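Local coordinates for putative nucleotide sugar epimerase/ dehydratase (Bordetella bronchiseptica, PDB 2Q1S), which binds NADH through a Rossmann fold and probably acts as a nucleotide-sugar epimerase or dehydratase in lipopolysaccharide O-antigen biosynthesis, at residues V103-G111 with A121-T130; D276-A286 with G326-F337. All blocks are in the same frame, centred on the assembly; numbering follows the deposited sequence.

Contact 1. Residues V103-G111 with A121-T130; sequences VFHLATYHG and ADHENNTLTT. With NAI (1,4-dihydronicotinamide adenine dinucleotide), chain B.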
loop_
_atom_site.group_PDB
_atom_site.type_symbol
_atom_site.label_atom_id
_atom_site.label_comp_id
_atom_site.label_asym_id
_atom_site.label_seq_id
_atom_site.Cartn_x
_atom_site.Cartn_y
_atom_site.Cartn_z
ATOM N N VAL A 103 -2.449 19.589 10.357
ATOM C CA VAL A 103 -3.382 18.831 9.528
ATOM C C VAL A 103 -3.674 17.528 10.237
ATOM O O VAL A 103 -2.773 16.892 10.728
ATOM C CB VAL A 103 -2.774 18.525 8.099
ATOM C CG1 VAL A 103 -3.605 17.480 7.314
ATOM C CG2 VAL A 103 -2.595 19.799 7.308
ATOM N N PHE A 104 -4.949 17.201 10.359
ATOM C CA PHE A 104 -5.407 15.886 10.878
ATOM C C PHE A 104 -6.016 15.132 9.715
ATOM O O PHE A 104 -6.931 15.619 9.115
ATOM C CB PHE A 104 -6.445 16.069 11.990
ATOM C CG PHE A 104 -5.904 16.755 13.212
ATOM C CD1 PHE A 104 -5.894 18.160 13.304
ATOM C CD2 PHE A 104 -5.332 16.027 14.259
ATOM C CE1 PHE A 104 -5.389 18.817 14.427
ATOM C CE2 PHE A 104 -4.847 16.674 15.412
ATOM C CZ PHE A 104 -4.841 18.086 15.476
ATOM N N HIS A 105 -5.433 13.965 9.372
ATOM C CA HIS A 105 -5.942 13.167 8.278
ATOM C C HIS A 105 -6.711 11.957 8.812
ATOM O O HIS A 105 -6.052 10.969 9.281
ATOM C CB HIS A 105 -4.759 12.756 7.376
ATOM C CG HIS A 105 -5.177 11.794 6.318
ATOM N ND1 HIS A 105 -6.448 11.776 5.801
ATOM C CD2 HIS A 105 -4.510 10.764 5.742
ATOM C CE1 HIS A 105 -6.555 10.782 4.922
ATOM N NE2 HIS A 105 -5.387 10.158 4.874
ATOM N N LEU A 106 -8.036 12.136 8.899
ATOM C CA LEU A 106 -8.952 11.127 9.469
ATOM C C LEU A 106 -9.806 10.401 8.459
ATOM O O LEU A 106 -10.647 9.590 8.831
ATOM C CB LEU A 106 -9.854 11.741 10.573
ATOM C CG LEU A 106 -9.117 12.643 11.560
ATOM C CD1 LEU A 106 -10.197 13.216 12.513
ATOM C CD2 LEU A 106 -8.044 11.934 12.305
ATOM N N ALA A 107 -9.721 10.740 7.172
ATOM C CA ALA A 107 -10.587 10.116 6.196
ATOM C C ALA A 107 -10.274 8.594 6.121
ATOM O O ALA A 107 -9.159 8.109 6.372
ATOM C CB ALA A 107 -10.459 10.770 4.866
ATOM N N THR A 108 -11.360 7.871 5.836
ATOM C CA THR A 108 -11.258 6.425 5.600
ATOM C C THR A 108 -12.488 6.028 4.790
ATOM O O THR A 108 -13.386 6.816 4.503
ATOM C CB THR A 108 -11.143 5.618 6.892
ATOM O OG1 THR A 108 -10.656 4.295 6.584
ATOM C CG2 THR A 108 -12.476 5.503 7.646
ATOM N N TYR A 109 -12.430 4.761 4.369
ATOM C CA TYR A 109 -13.561 4.108 3.741
ATOM C C TYR A 109 -14.219 3.158 4.764
ATOM O O TYR A 109 -13.671 2.149 5.163
ATOM C CB TYR A 109 -13.125 3.367 2.475
ATOM C CG TYR A 109 -14.312 2.861 1.695
ATOM C CD1 TYR A 109 -15.201 3.751 1.074
ATOM C CD2 TYR A 109 -14.559 1.481 1.547
ATOM C CE1 TYR A 109 -16.293 3.299 0.333
ATOM C CE2 TYR A 109 -15.654 0.999 0.815
ATOM C CZ TYR A 109 -16.529 1.908 0.171
ATOM O OH TYR A 109 -17.597 1.472 -0.555
ATOM N N HIS A 110 -15.369 3.596 5.283
ATOM C CA HIS A 110 -15.896 2.955 6.498
ATOM C C HIS A 110 -16.709 1.714 6.107
ATOM O O HIS A 110 -17.724 1.848 5.449
ATOM C CB HIS A 110 -16.801 3.939 7.257
ATOM C CG HIS A 110 -17.153 3.494 8.630
ATOM N ND1 HIS A 110 -17.956 2.400 8.880
ATOM C CD2 HIS A 110 -16.825 4.009 9.833
ATOM C CE1 HIS A 110 -18.050 2.225 10.186
ATOM N NE2 HIS A 110 -17.399 3.208 10.785
ATOM N N GLY A 111 -16.286 0.509 6.502
ATOM C CA GLY A 111 -15.088 0.130 7.243
ATOM C C GLY A 111 -14.635 -1.220 6.685
ATOM O O GLY A 111 -14.656 -1.408 5.471
ATOM N N ALA A 121 -13.402 1.008 -4.263
ATOM C CA ALA A 121 -13.947 2.116 -3.477
ATOM C C ALA A 121 -13.096 2.344 -2.220
ATOM O O ALA A 121 -12.814 3.505 -1.857
ATOM C CB ALA A 121 -15.383 1.814 -3.083
ATOM N N ASP A 122 -12.616 1.274 -1.563
ATOM C CA ASP A 122 -11.747 1.435 -0.438
ATOM C C ASP A 122 -10.456 2.143 -0.859
ATOM O O ASP A 122 -10.030 3.083 -0.209
ATOM C CB ASP A 122 -11.394 0.101 0.205
ATOM C CG ASP A 122 -10.371 0.292 1.325
ATOM O OD1 ASP A 122 -10.819 0.662 2.447
ATOM O OD2 ASP A 122 -9.165 0.115 1.092
ATOM N N HIS A 123 -9.882 1.730 -1.987
ATOM C CA HIS A 123 -8.578 2.252 -2.321
ATOM C C HIS A 123 -8.665 3.767 -2.549
ATOM O O HIS A 123 -7.810 4.526 -2.071
ATOM C CB HIS A 123 -8.103 1.527 -3.590
ATOM C CG HIS A 123 -6.734 1.945 -3.980
ATOM N ND1 HIS A 123 -5.602 1.382 -3.412
ATOM C CD2 HIS A 123 -6.318 2.889 -4.838
ATOM C CE1 HIS A 123 -4.539 1.972 -3.928
ATOM N NE2 HIS A 123 -4.952 2.925 -4.758
ATOM N N GLU A 124 -9.698 4.176 -3.305
ATOM C CA GLU A 124 -9.856 5.611 -3.646
ATOM C C GLU A 124 -9.991 6.458 -2.393
ATOM O O GLU A 124 -9.413 7.558 -2.311
ATOM C CB GLU A 124 -11.092 5.785 -4.513
ATOM C CG GLU A 124 -11.422 7.246 -4.768
ATOM C CD GLU A 124 -10.421 7.983 -5.659
ATOM O OE1 GLU A 124 -9.651 7.378 -6.448
ATOM O OE2 GLU A 124 -10.471 9.234 -5.623
ATOM N N ASN A 125 -10.710 5.943 -1.396
ATOM C CA ASN A 125 -11.036 6.727 -0.189
ATOM C C ASN A 125 -10.259 6.375 1.062
ATOM O O ASN A 125 -10.540 6.915 2.150
ATOM C CB ASN A 125 -12.546 6.580 0.037
ATOM C CG ASN A 125 -13.331 7.131 -1.129
ATOM O OD1 ASN A 125 -13.358 8.345 -1.356
ATOM N ND2 ASN A 125 -13.914 6.244 -1.936
ATOM N N ASN A 126 -9.225 5.537 0.916
ATOM C CA ASN A 126 -8.492 5.017 2.067
ATOM C C ASN A 126 -6.964 4.919 1.838
ATOM O O ASN A 126 -6.199 4.993 2.785
ATOM C CB ASN A 126 -9.105 3.678 2.504
ATOM C CG ASN A 126 -9.045 3.432 3.999
ATOM O OD1 ASN A 126 -8.555 4.246 4.796
ATOM N ND2 ASN A 126 -9.606 2.297 4.393
ATOM N N THR A 127 -6.549 4.665 0.577
ATOM C CA THR A 127 -5.124 4.591 0.288
ATOM C C THR A 127 -4.707 5.844 -0.473
ATOM O O THR A 127 -3.748 6.538 -0.065
ATOM C CB THR A 127 -4.766 3.331 -0.542
ATOM O OG1 THR A 127 -4.926 2.153 0.285
ATOM C CG2 THR A 127 -3.293 3.331 -1.012
ATOM N N LEU A 128 -5.411 6.123 -1.555
ATOM C CA LEU A 128 -4.991 7.231 -2.418
ATOM C C LEU A 128 -5.158 8.579 -1.724
ATOM O O LEU A 128 -4.421 9.518 -2.012
ATOM C CB LEU A 128 -5.751 7.155 -3.746
ATOM C CG LEU A 128 -5.395 8.183 -4.795
ATOM C CD1 LEU A 128 -3.973 7.926 -5.369
ATOM C CD2 LEU A 128 -6.442 8.171 -5.887
ATOM N N THR A 129 -6.114 8.623 -0.806
ATOM C CA THR A 129 -6.342 9.848 -0.002
ATOM C C THR A 129 -5.019 10.273 0.669
ATOM O O THR A 129 -4.586 11.433 0.546
ATOM C CB THR A 129 -7.354 9.510 1.107
ATOM O OG1 THR A 129 -7.010 8.224 1.665
ATOM C CG2 THR A 129 -8.753 9.499 0.573
ATOM N N THR A 130 -4.370 9.360 1.383
ATOM C CA THR A 130 -3.146 9.677 2.099
ATOM C C THR A 130 -2.020 10.106 1.166
ATOM O O THR A 130 -1.313 11.102 1.415
ATOM C CB THR A 130 -2.715 8.482 2.949
ATOM O OG1 THR A 130 -3.837 8.088 3.757
ATOM C CG2 THR A 130 -1.528 8.853 3.845
HETATM P PA NAI B . -16.026 7.943 9.777
HETATM O O1A NAI B . -16.409 7.107 8.610
HETATM O O2A NAI B . -17.140 8.574 10.645
HETATM O O5B NAI B . -15.029 9.056 9.385
HETATM C C5B NAI B . -14.275 9.090 8.168
HETATM C C4B NAI B . -14.601 10.339 7.367
HETATM O O4B NAI B . -13.861 10.306 6.152
HETATM C C3B NAI B . -16.106 10.392 6.992
HETATM O O3B NAI B . -16.656 11.666 7.367
HETATM C C2B NAI B . -16.080 10.279 5.475
HETATM O O2B NAI B . -17.131 10.974 4.735
HETATM C C1B NAI B . -14.714 10.880 5.137
HETATM N N9A NAI B . -14.205 10.540 3.820
HETATM C C8A NAI B . -14.303 9.335 3.179
HETATM N N7A NAI B . -13.670 9.413 2.007
HETATM C C5A NAI B . -13.134 10.657 1.857
HETATM C C6A NAI B . -12.353 11.390 0.851
HETATM N N6A NAI B . -11.960 10.843 -0.305
HETATM N N1A NAI B . -11.996 12.691 1.088
HETATM C C2A NAI B . -12.392 13.268 2.256
HETATM N N3A NAI B . -13.098 12.688 3.241
HETATM C C4A NAI B . -13.496 11.374 3.106
HETATM O O3 NAI B . -15.179 6.943 10.694
HETATM P PN NAI B . -14.341 7.246 12.054
HETATM O O1N NAI B . -14.544 6.161 12.988
HETATM O O2N NAI B . -14.591 8.695 12.385
HETATM O O5D NAI B . -12.809 7.194 11.475
HETATM C C5D NAI B . -11.917 8.317 11.569
HETATM C C4D NAI B . -10.496 7.781 11.384
HETATM O O4D NAI B . -10.180 6.945 12.472
HETATM C C3D NAI B . -10.359 6.868 10.165
HETATM O O3D NAI B . -9.106 7.177 9.541
HETATM C C2D NAI B . -10.385 5.484 10.736
HETATM O O2D NAI B . -9.685 4.542 9.880
HETATM C C1D NAI B . -9.666 5.667 12.044
HETATM N N1N NAI B . -9.977 4.665 13.030
HETATM C C2N NAI B . -11.183 4.620 13.684
HETATM C C3N NAI B . -11.440 3.652 14.651
HETATM C C7N NAI B . -12.779 3.576 15.377
HETATM O O7N NAI B . -12.926 2.715 16.228
HETATM N N7N NAI B . -13.716 4.501 15.046
HETATM C C4N NAI B . -10.425 2.728 15.020
HETATM C C5N NAI B . -9.173 2.829 14.348
HETATM C C6N NAI B . -8.974 3.824 13.392
HETATM O O HOH W 1 -7.271 7.856 4.237
#
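Thr-108 OG1 donates a hydrogen bond of 2.8 Å to Asn-126 OD1, approaching from above the plane of the amide carbonyl while the two side chains run side by side in the same direction. The other end of that amide is fixed as well: Asn-126 ND2 gives an almost straight bond (174°, 2.8 Å) to the syn side of Asp-122 OD1, whose partner oxygen OD2 is taken by Ser-184. Asparagine suits this buried place because one flat group can accept on one side and donate on the other. Next to it, Tyr-109 lays one ring face on the Ala-121 to Asp-122 peptide, with Ala-121 C over the ring centre and 3.9 Å above its plane. With CG anti to the backbone N (chi1 -171°), the ring extends across to the helix. The small methyl of Ala-121 fits under the phenol end, Ala-121 CB lying 3.4 Å from Tyr-109 OH. Asn-125 works both ways: ND2 returns to Ala-121 O at 3.0 Å, and OD1 receives the adenine amino group NAI N6A, also at 3.0 Å. Ala-107 and Thr-129 add methyl groups beside the adenine. The carbonyl oxygen of Asn-125 is buried without a polar partner. Nearer the strand, His-105 NE2 and Thr-130 OG1 share a hydrogen bond of 2.8 Å in the plane of the imidazole. A water lies 2.9 Å from Ala-107 O, probably donating to it, and hydrogen-bonds Thr-129 OG1. With the carbonyls of Leu-106 and Ala-107 near hydroxyl O3D of the nicotinamide ribose, weakly bonded at best, and Asn-125 reading the adenine amine, this is the dinucleotide site of a Rossmann fold, built where strand 102-105 ends and its loop meets helices 119-126 and 128-137.

Contact 2. Residues D276-A286 with G326-F337; sequences DGTPGGVYNIA and GSPEKARRELGF
Gly-326 lies against Asn-284 and Ala-286, its carbonyl oxygen 3.6 Å from Ala-286 CB; lacking a side chain, it lets the chain pass tightly by the Asn-284 amide. The following carbonyl is the one that amide reads: Asn-284 ND2 donates to Ser-327 O at 3.0 Å, with the acceptor close to the amide plane. Ser-327 OG accepts from Glu-329 N, a capping bond at the helix start, while the Pro-328 ring rests on Ala-286 O. Lys-330 is stretched throughout, and its NZ donates to Val-282 O at 2.8 Å in the carbonyl plane. The same ammonium stands over one face of Tyr-283, 4.8 Å from the ring centroid, a cation-pi contact made possible by the long aliphatic chain passing beside the ring. Ala-331 is small enough for the helix to come close to Asn-284 and Ile-285, and a water accepts from Ala-331 N and probably donates to Asn-284 O. Glu-334 then receives the phenol: Tyr-283 OH donates to Glu-334 OE1 at 2.6 Å, the carboxylate plane standing 87° to the ring. The phenol oxygen accepts in turn from Thr-278 N at 2.9 Å, so its rotation is fixed from two sides. Leu-335 covers the ring face opposite Lys-330, its CD1 4.0 Å from the centroid in a CH-pi contact. Past Gly-336, whose positive phi (64°) turns the chain out of the helix, Phe-337 meets Ile-285, its CE2 3.9 Å from Ile-285 CG2 and Ile-285 CD1 also near. Tyr-283 is thus clamped by a cation, an apolar methyl and an anion at once; the carboxylate probably polarises its hydroxyl, and the ring joins edge strand and helix through directional as well as apolar forces.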
loop_
_atom_site.group_PDB
_atom_site.type_symbol
_atom_site.label_atom_id
_atom_site.label_comp_id
_atom_site.label_asym_id
_atom_site.label_seq_id
_atom_site.Cartn_x
_atom_site.Cartn_y
_atom_site.Cartn_z
ATOM N N ASP A 276 2.674 17.756 20.432
ATOM C CA ASP A 276 3.911 17.280 21.051
ATOM C C ASP A 276 4.503 15.992 20.509
ATOM O O ASP A 276 5.584 15.576 20.941
ATOM C CB ASP A 276 3.719 17.116 22.558
ATOM C CG ASP A 276 3.496 18.445 23.281
ATOM O OD1 ASP A 276 4.125 19.461 22.933
ATOM O OD2 ASP A 276 2.691 18.444 24.211
ATOM N N GLY A 277 3.787 15.336 19.595
ATOM C CA GLY A 277 4.322 14.081 19.035
ATOM C C GLY A 277 5.592 14.278 18.206
ATOM O O GLY A 277 5.715 15.252 17.461
ATOM N N THR A 278 6.486 13.299 18.279
ATOM C CA THR A 278 7.743 13.356 17.532
ATOM C C THR A 278 7.485 13.127 16.031
ATOM O O THR A 278 6.859 12.115 15.661
ATOM C CB THR A 278 8.663 12.263 18.012
ATOM O OG1 THR A 278 8.909 12.466 19.400
ATOM C CG2 THR A 278 10.019 12.323 17.292
ATOM N N PRO A 279 7.944 14.053 15.159
ATOM C CA PRO A 279 7.824 13.832 13.710
ATOM C C PRO A 279 8.457 12.490 13.319
ATOM O O PRO A 279 9.565 12.134 13.765
ATOM C CB PRO A 279 8.593 15.026 13.114
ATOM C CG PRO A 279 8.402 16.101 14.153
ATOM C CD PRO A 279 8.600 15.348 15.448
ATOM N N GLY A 280 7.718 11.762 12.491
ATOM C CA GLY A 280 8.113 10.424 12.083
ATOM C C GLY A 280 7.650 9.346 13.036
ATOM O O GLY A 280 7.818 8.164 12.746
ATOM N N GLY A 281 7.060 9.745 14.170
ATOM C CA GLY A 281 6.755 8.798 15.217
ATOM C C GLY A 281 5.354 8.232 15.199
ATOM O O GLY A 281 4.522 8.598 14.368
ATOM N N VAL A 282 5.123 7.336 16.171
ATOM C CA VAL A 282 3.825 6.632 16.296
ATOM C C VAL A 282 3.466 6.468 17.770
ATOM O O VAL A 282 4.337 6.151 18.592
ATOM C CB VAL A 282 3.783 5.265 15.539
ATOM C CG1 VAL A 282 4.946 4.321 15.946
ATOM C CG2 VAL A 282 2.452 4.594 15.694
ATOM N N TYR A 283 2.177 6.662 18.068
ATOM C CA TYR A 283 1.677 6.562 19.443
ATOM C C TYR A 283 0.379 5.800 19.455
ATOM O O TYR A 283 -0.508 6.073 18.682
ATOM C CB TYR A 283 1.406 7.943 20.050
ATOM C CG TYR A 283 2.622 8.820 20.137
ATOM C CD1 TYR A 283 2.999 9.616 19.029
ATOM C CD2 TYR A 283 3.420 8.846 21.279
ATOM C CE1 TYR A 283 4.152 10.408 19.082
ATOM C CE2 TYR A 283 4.550 9.658 21.329
ATOM C CZ TYR A 283 4.914 10.416 20.236
ATOM O OH TYR A 283 6.042 11.219 20.317
ATOM N N ASN A 284 0.279 4.833 20.353
ATOM C CA ASN A 284 -1.027 4.237 20.673
ATOM C C ASN A 284 -1.857 5.223 21.501
ATOM O O ASN A 284 -1.367 5.755 22.512
ATOM C CB ASN A 284 -0.882 2.951 21.493
ATOM C CG ASN A 284 -0.131 1.855 20.761
ATOM O OD1 ASN A 284 -0.158 1.772 19.556
ATOM N ND2 ASN A 284 0.531 0.993 21.520
ATOM N N ILE A 285 -3.096 5.463 21.062
ATOM C CA ILE A 285 -4.083 6.246 21.820
ATOM C C ILE A 285 -5.147 5.207 22.279
ATOM O O ILE A 285 -5.962 4.717 21.490
ATOM C CB ILE A 285 -4.701 7.377 20.905
ATOM C CG1 ILE A 285 -3.577 8.330 20.431
ATOM C CG2 ILE A 285 -5.811 8.154 21.648
ATOM C CD1 ILE A 285 -2.679 8.900 21.518
ATOM N N ALA A 286 -5.035 4.812 23.550
ATOM C CA ALA A 286 -5.697 3.606 24.055
ATOM C C ALA A 286 -6.123 3.779 25.499
ATOM O O ALA A 286 -5.508 4.528 26.237
ATOM C CB ALA A 286 -4.757 2.398 23.932
ATOM N N GLY A 326 -3.056 -2.349 22.341
ATOM C CA GLY A 326 -2.003 -1.331 22.431
ATOM C C GLY A 326 -1.715 -0.775 23.818
ATOM O O GLY A 326 -2.634 -0.433 24.572
ATOM N N SER A 327 -0.428 -0.680 24.146
ATOM C CA SER A 327 -0.013 -0.061 25.406
ATOM C C SER A 327 -0.109 1.457 25.322
ATOM O O SER A 327 0.372 2.048 24.355
ATOM C CB SER A 327 1.411 -0.446 25.780
ATOM O OG SER A 327 1.811 0.255 26.943
ATOM N N PRO A 328 -0.744 2.091 26.330
ATOM C CA PRO A 328 -0.845 3.542 26.373
ATOM C C PRO A 328 0.390 4.238 26.978
ATOM O O PRO A 328 0.369 5.449 27.169
ATOM C CB PRO A 328 -2.062 3.763 27.282
ATOM C CG PRO A 328 -2.016 2.626 28.239
ATOM C CD PRO A 328 -1.415 1.462 27.489
ATOM N N GLU A 329 1.447 3.489 27.301
ATOM C CA GLU A 329 2.559 4.068 28.075
ATOM C C GLU A 329 3.382 5.142 27.337
ATOM O O GLU A 329 3.813 6.144 27.915
ATOM C CB GLU A 329 3.454 2.968 28.626
ATOM C CG GLU A 329 2.726 2.148 29.670
ATOM C CD GLU A 329 1.957 3.038 30.671
ATOM O OE1 GLU A 329 2.589 3.989 31.217
ATOM O OE2 GLU A 329 0.728 2.783 30.890
ATOM N N LYS A 330 3.624 4.952 26.046
ATOM C CA LYS A 330 4.427 5.941 25.343
ATOM C C LYS A 330 3.769 7.344 25.331
ATOM O O LYS A 330 4.391 8.362 25.861
ATOM C CB LYS A 330 4.750 5.454 23.931
ATOM C CG LYS A 330 5.636 6.433 23.175
ATOM C CD LYS A 330 5.975 5.771 21.805
ATOM C CE LYS A 330 6.656 6.771 20.875
ATOM N NZ LYS A 330 6.934 6.038 19.581
ATOM N N ALA A 331 2.490 7.402 24.836
ATOM C CA ALA A 331 1.704 8.641 24.977
ATOM C C ALA A 331 1.645 9.211 26.415
ATOM O O ALA A 331 1.667 10.419 26.604
ATOM C CB ALA A 331 0.303 8.391 24.465
ATOM N N ARG A 332 1.568 8.350 27.450
ATOM C CA ARG A 332 1.515 8.915 28.787
ATOM C C ARG A 332 2.826 9.657 29.066
ATOM O O ARG A 332 2.792 10.769 29.700
ATOM C CB ARG A 332 1.279 7.790 29.801
ATOM C CG ARG A 332 1.213 8.202 31.275
ATOM C CD ARG A 332 0.884 6.978 32.130
ATOM N NE ARG A 332 -0.582 6.893 32.276
ATOM C CZ ARG A 332 -1.362 5.866 31.898
ATOM N NH1 ARG A 332 -0.833 4.774 31.361
ATOM N NH2 ARG A 332 -2.691 5.927 32.098
ATOM N N ARG A 333 3.966 8.991 28.717
ATOM C CA ARG A 333 5.298 9.444 29.131
ATOM C C ARG A 333 5.738 10.654 28.310
ATOM O O ARG A 333 6.236 11.647 28.855
ATOM C CB ARG A 333 6.301 8.291 28.989
ATOM C CG ARG A 333 7.752 8.653 29.322
ATOM C CD ARG A 333 8.704 7.488 29.067
ATOM N NE ARG A 333 8.647 7.049 27.674
ATOM C CZ ARG A 333 8.124 5.892 27.255
ATOM N NH1 ARG A 333 7.621 5.010 28.123
ATOM N NH2 ARG A 333 8.127 5.612 25.958
ATOM N N GLU A 334 5.548 10.565 26.995
ATOM C CA GLU A 334 6.022 11.592 26.084
ATOM C C GLU A 334 5.054 12.748 25.894
ATOM O O GLU A 334 5.475 13.871 25.641
ATOM C CB GLU A 334 6.302 10.981 24.718
ATOM C CG GLU A 334 7.550 10.158 24.666
ATOM C CD GLU A 334 7.943 9.805 23.252
ATOM O OE1 GLU A 334 7.504 10.509 22.300
ATOM O OE2 GLU A 334 8.708 8.827 23.106
ATOM N N LEU A 335 3.757 12.471 25.983
ATOM C CA LEU A 335 2.759 13.474 25.654
ATOM C C LEU A 335 1.962 13.919 26.865
ATOM O O LEU A 335 1.176 14.865 26.777
ATOM C CB LEU A 335 1.787 12.925 24.590
ATOM C CG LEU A 335 2.416 12.265 23.359
ATOM C CD1 LEU A 335 1.321 11.774 22.433
ATOM C CD2 LEU A 335 3.326 13.228 22.603
ATOM N N GLY A 336 2.150 13.222 27.985
ATOM C CA GLY A 336 1.324 13.454 29.172
ATOM C C GLY A 336 -0.142 13.117 28.946
ATOM O O GLY A 336 -1.013 13.627 29.657
ATOM N N PHE A 337 -0.415 12.260 27.961
ATOM C CA PHE A 337 -1.786 11.898 27.637
ATOM C C PHE A 337 -2.203 10.560 28.261
ATOM O O PHE A 337 -1.459 9.586 28.161
ATOM C CB PHE A 337 -1.997 11.854 26.113
ATOM C CG PHE A 337 -3.306 11.238 25.731
ATOM C CD1 PHE A 337 -4.471 11.997 25.723
ATOM C CD2 PHE A 337 -3.393 9.886 25.460
ATOM C CE1 PHE A 337 -5.686 11.417 25.411
ATOM C CE2 PHE A 337 -4.606 9.304 25.138
ATOM C CZ PHE A 337 -5.757 10.076 25.120
HETATM O O HOH W 2 9.577 9.977 20.417
HETATM O O HOH W 3 1.038 5.119 23.810
#

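In the fold
Contacts 1 and 2 both reach the same mixed sheet but lie some way apart in it: their centres are 23 Å from each other and their nearest atoms about 9 Å. Strand 102-105 of contact 1 pairs with 145-151, which pairs with 203-212, and that strand runs parallel to 281-284 of contact 2. Contact 1 forms part of the cofactor pocket itself. Contact 2 packs helix 329-335 on strand 281-284 and approaches the pocket only indirectly: the Ile-285 side chain is about 9 Å from the bound NADH and about 7 Å from the side chain of Val-211, a cofactor-binding residue.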